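Local coordinates for 3-oxoacyl-(acyl-carrier protein) synthase II (PDB 1J3N), which catalyses the condensation of an acyl group with malonyl-acyl carrier protein to give 3-oxoacyl-acyl carrier protein in fatty acid elongation, at the interface of chains A and B. Coordinates in Å, arbitrary orientation; residue numbers count along the deposited sequence, not the author numbering. Chains: chain A/B, 3-oxoacyl-(acyl-carrier protein) synthase II.

Contact 1: the interface of chains A and B. Residues chain A 44, 113, 117, 194-195; chain B 119-120, 124.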
# COMPACT_ATOMS: atom_id res chain seq x y z
N LEU A 44 29.28 0.98 -11.70
CA LEU A 44 28.53 1.98 -10.93
C LEU A 44 29.38 2.87 -10.01
O LEU A 44 30.50 2.52 -9.66
CB LEU A 44 27.47 1.29 -10.07
CG LEU A 44 26.37 0.48 -10.76
CD1 LEU A 44 25.41 -0.06 -9.71
CD2 LEU A 44 25.63 1.35 -11.75
N GLU A 113 13.65 -6.36 -13.83
CA GLU A 113 14.80 -6.33 -14.73
C GLU A 113 14.82 -7.54 -15.65
O GLU A 113 15.09 -7.41 -16.85
CB GLU A 113 16.11 -6.29 -13.94
CG GLU A 113 16.29 -5.02 -13.11
CD GLU A 113 17.69 -4.89 -12.54
OE1 GLU A 113 17.94 -3.93 -11.78
OE2 GLU A 113 18.54 -5.75 -12.86
N ARG A 117 13.68 -7.31 -19.71
CA ARG A 117 14.71 -7.73 -20.66
C ARG A 117 14.09 -8.70 -21.66
O ARG A 117 14.39 -8.65 -22.85
CB ARG A 117 15.88 -8.40 -19.94
CG ARG A 117 17.00 -8.82 -20.88
CD ARG A 117 18.25 -9.29 -20.14
NE ARG A 117 18.90 -8.22 -19.37
CZ ARG A 117 18.74 -8.03 -18.06
NH1 ARG A 117 19.37 -7.03 -17.46
NH2 ARG A 117 17.95 -8.83 -17.35
N PRO A 194 21.24 -3.73 -10.23
CA PRO A 194 21.90 -2.71 -11.06
C PRO A 194 21.05 -1.47 -11.29
O PRO A 194 21.52 -0.34 -11.12
CB PRO A 194 22.18 -3.46 -12.36
CG PRO A 194 22.30 -4.89 -11.93
CD PRO A 194 21.23 -5.05 -10.89
N MET A 195 19.80 -1.69 -11.66
CA MET A 195 18.88 -0.60 -11.96
C MET A 195 18.45 0.25 -10.78
O MET A 195 18.24 1.45 -10.93
CB MET A 195 17.64 -1.13 -12.68
CG MET A 195 16.59 -0.08 -12.98
SD MET A 195 15.35 -0.70 -14.13
CE MET A 195 14.86 0.81 -14.92
N PHE B 119 17.91 1.73 -19.13
CA PHE B 119 18.83 0.90 -18.37
C PHE B 119 19.47 -0.18 -19.24
O PHE B 119 20.70 -0.32 -19.29
CB PHE B 119 18.09 0.25 -17.20
CG PHE B 119 18.85 -0.86 -16.53
CD1 PHE B 119 20.05 -0.61 -15.88
CD2 PHE B 119 18.37 -2.17 -16.58
CE1 PHE B 119 20.77 -1.64 -15.28
CE2 PHE B 119 19.09 -3.22 -15.99
CZ PHE B 119 20.29 -2.95 -15.34
N LEU B 120 18.64 -0.95 -19.93
CA LEU B 120 19.12 -2.03 -20.78
C LEU B 120 19.92 -1.59 -22.00
O LEU B 120 20.90 -2.24 -22.37
CB LEU B 120 17.94 -2.91 -21.21
CG LEU B 120 17.36 -3.78 -20.10
CD1 LEU B 120 16.12 -4.50 -20.60
CD2 LEU B 120 18.41 -4.77 -19.64
N PRO B 124 22.93 1.52 -16.39
CA PRO B 124 22.38 2.05 -15.14
C PRO B 124 22.82 3.47 -14.77
O PRO B 124 22.29 4.04 -13.82
CB PRO B 124 22.83 1.02 -14.11
CG PRO B 124 24.12 0.52 -14.67
CD PRO B 124 23.78 0.35 -16.13

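Contact 2: the interface of chains A and B. Residues chain A 105, 137, 158-160; chain B 136-138, 156, 158.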
# COMPACT_ATOMS: atom_id res chain seq x y z
N GLY A 105 8.55 -1.26 -0.60
CA GLY A 105 8.61 0.03 -1.27
C GLY A 105 8.64 -0.08 -2.78
O GLY A 105 8.01 0.73 -3.49
N ALA A 137 3.49 -5.62 -5.38
CA ALA A 137 3.67 -5.43 -3.93
C ALA A 137 2.85 -6.27 -2.98
O ALA A 137 3.35 -6.67 -1.93
CB ALA A 137 3.48 -3.94 -3.58
N VAL A 158 2.45 0.77 0.62
CA VAL A 158 3.67 1.11 -0.08
C VAL A 158 3.87 2.61 0.11
O VAL A 158 3.23 3.42 -0.57
CB VAL A 158 3.57 0.80 -1.60
CG1 VAL A 158 4.84 1.23 -2.33
CG2 VAL A 158 3.33 -0.71 -1.80
N THR A 159 4.73 2.97 1.05
CA THR A 159 5.02 4.37 1.33
C THR A 159 6.53 4.58 1.49
O THR A 159 7.00 5.24 2.42
CB THR A 159 4.27 4.85 2.59
OG1 THR A 159 4.44 3.91 3.66
CG2 THR A 159 2.77 4.99 2.29
N ALA A 160 7.28 4.00 0.56
CA ALA A 160 8.72 4.11 0.57
C ALA A 160 9.32 3.83 1.95
O ALA A 160 9.08 2.78 2.54
CB ALA A 160 9.13 5.51 0.08
N ILE B 136 7.32 5.07 -8.08
CA ILE B 136 6.85 4.48 -6.83
C ILE B 136 5.38 4.78 -6.51
O ILE B 136 4.92 5.92 -6.54
CB ILE B 136 7.76 4.84 -5.62
CG1 ILE B 136 7.98 6.35 -5.51
CG2 ILE B 136 9.09 4.14 -5.77
CD1 ILE B 136 8.88 6.72 -4.32
N ALA B 137 4.66 3.70 -6.21
CA ALA B 137 3.23 3.70 -5.91
C ALA B 137 2.68 4.82 -5.03
O ALA B 137 1.57 5.31 -5.26
CB ALA B 137 2.87 2.36 -5.31
N ASN B 138 3.44 5.22 -4.02
CA ASN B 138 3.02 6.25 -3.06
C ASN B 138 2.98 7.69 -3.57
O ASN B 138 2.50 8.58 -2.86
CB ASN B 138 3.93 6.20 -1.83
CG ASN B 138 5.40 6.37 -2.20
OD1 ASN B 138 5.99 5.50 -2.85
ND2 ASN B 138 6.00 7.49 -1.80
N THR B 156 -0.73 4.89 1.31
CA THR B 156 -1.00 4.28 0.02
C THR B 156 -1.18 2.79 0.19
O THR B 156 -0.39 2.14 0.87
CB THR B 156 0.19 4.49 -0.95
OG1 THR B 156 0.43 5.89 -1.11
CG2 THR B 156 -0.09 3.84 -2.31
N VAL B 158 -1.71 -0.92 -1.91
CA VAL B 158 -1.45 -1.57 -3.19
C VAL B 158 -1.88 -3.02 -3.00
O VAL B 158 -1.10 -3.85 -2.54
CB VAL B 158 0.07 -1.54 -3.54
CG1 VAL B 158 0.30 -2.25 -4.86
CG2 VAL B 158 0.57 -0.10 -3.62
O HOH W 1 6.34 1.18 -5.74
O HOH W 2 7.39 3.07 -1.96

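Contact 1: the interface of chains A and B
B:Phe119, on helix 109-122 of chain B, puts its ring against the start of helix 194-202 of chain A. A:Met195 lies over one face, with CB 3.9 Å from the ring centroid in a CH-pi contact. At the far end of the ring, CZ meets the pyrrolidine CB of A:Pro194 at 3.6 Å, and the neighbouring CE2 comes near the carboxylate carbon of A:Glu113. The carboxylate lies above the ring plane on the side of A:Met195, out past the rim at CE2, its own plane turned 43° from that of the ring. With chi1 at 167°, CG of B:Phe119 stands opposite its own backbone N, and the ring is directed into the partner.

Further van der Waals packing extends the patch on both sides. B:Leu120 divides its methyls along A:Arg117: CD1 makes an apolar contact with the backbone CA at 3.5 Å, while CD2 lies against the guanidinium nitrogen NH1, 3.3 Å away. A bend at chi3 (-65°) swings the arginine head back towards that second methyl. Beyond the ring, A:Leu44 presses CD2 tightly on CG of B:Pro124, an apolar pair 3.4 Å apart.

Within chain A, the backbone N of A:Met195 donates to the carboxylate OE1 of A:Glu113 at 2.9 Å, approaching on the syn side but tilted out of the carboxylate plane. This bond ties helix 109-122 to the first turn of helix 194-202 and probably steadies the surface that receives the ring. An alanine in place of B:Phe119 would probably strip A:Met195 CB and A:Pro194 CB of their aromatic partner and open a gap between the subunits. The patch is likely to help hold the homodimer together at one end of its two-fold interface.

Contact 2: the interface of chains A and B
In this thiolase-fold condensing enzyme, the segment leading to the nucleophilic cysteine lies at the dimer interface, and its residue A:Val158 meets B:Val158, B:Thr156 and B:Ala137. The two copies of Val158 meet near the two-fold axis, their CG2 methyls tightly packed at 3.4 Å. With chi1 near 180° in both, CG1 is opposite the backbone N and the other branch, CG2, faces its twin. Each CG1 turns to an alanine instead: A:Val158 CG1 lies 3.8 Å from B:Ala137 CB, and the reciprocal pair does the same, forming a small apolar core.

Beside this core the main chains are joined directly. The backbone N of A:Val158 donates to the carbonyl O of B:Thr156 at 3.2 Å, a rather long bond whose donor stands above the carbonyl plane. Next along the extended loop, the CG2 methyl of A:Thr159 lies beside the backbone N of B:Thr156, the two side chains pointing opposite ways.

Two waters supply further polar links around the carbonyl O of A:Gly105. Water 1 connects it to the backbone N of B:Ala137, 3.1 Å from the water oxygen. Water 2 lies 2.9 Å from A:Gly105 O and also reaches the backbone N of A:Ala160, which starts 3-10 helix 160-162 just before the catalytic cysteine, at 2.7 Å, and the side-chain amide oxygen OD1 of B:Asn138 at 3.0 Å.

The C-alpha centres of contact 1 and contact 2 lie about 21 Å apart on the same two-fold dimer interface, and they share no residues. Contact 2 sits close to the axis, where residues 137 and 158 of both chains take part. Contact 1 is displaced mainly along the two-fold axis, at one end of the interface, and draws on helix 109-122 of both subunits, with different residues used on each side; its twin occurs with the chains exchanged. The two patches thus grip the dimer at different heights along the axis. Together they would be expected to fix the subunits' relative orientation, and with it the surroundings of the active-site cysteine.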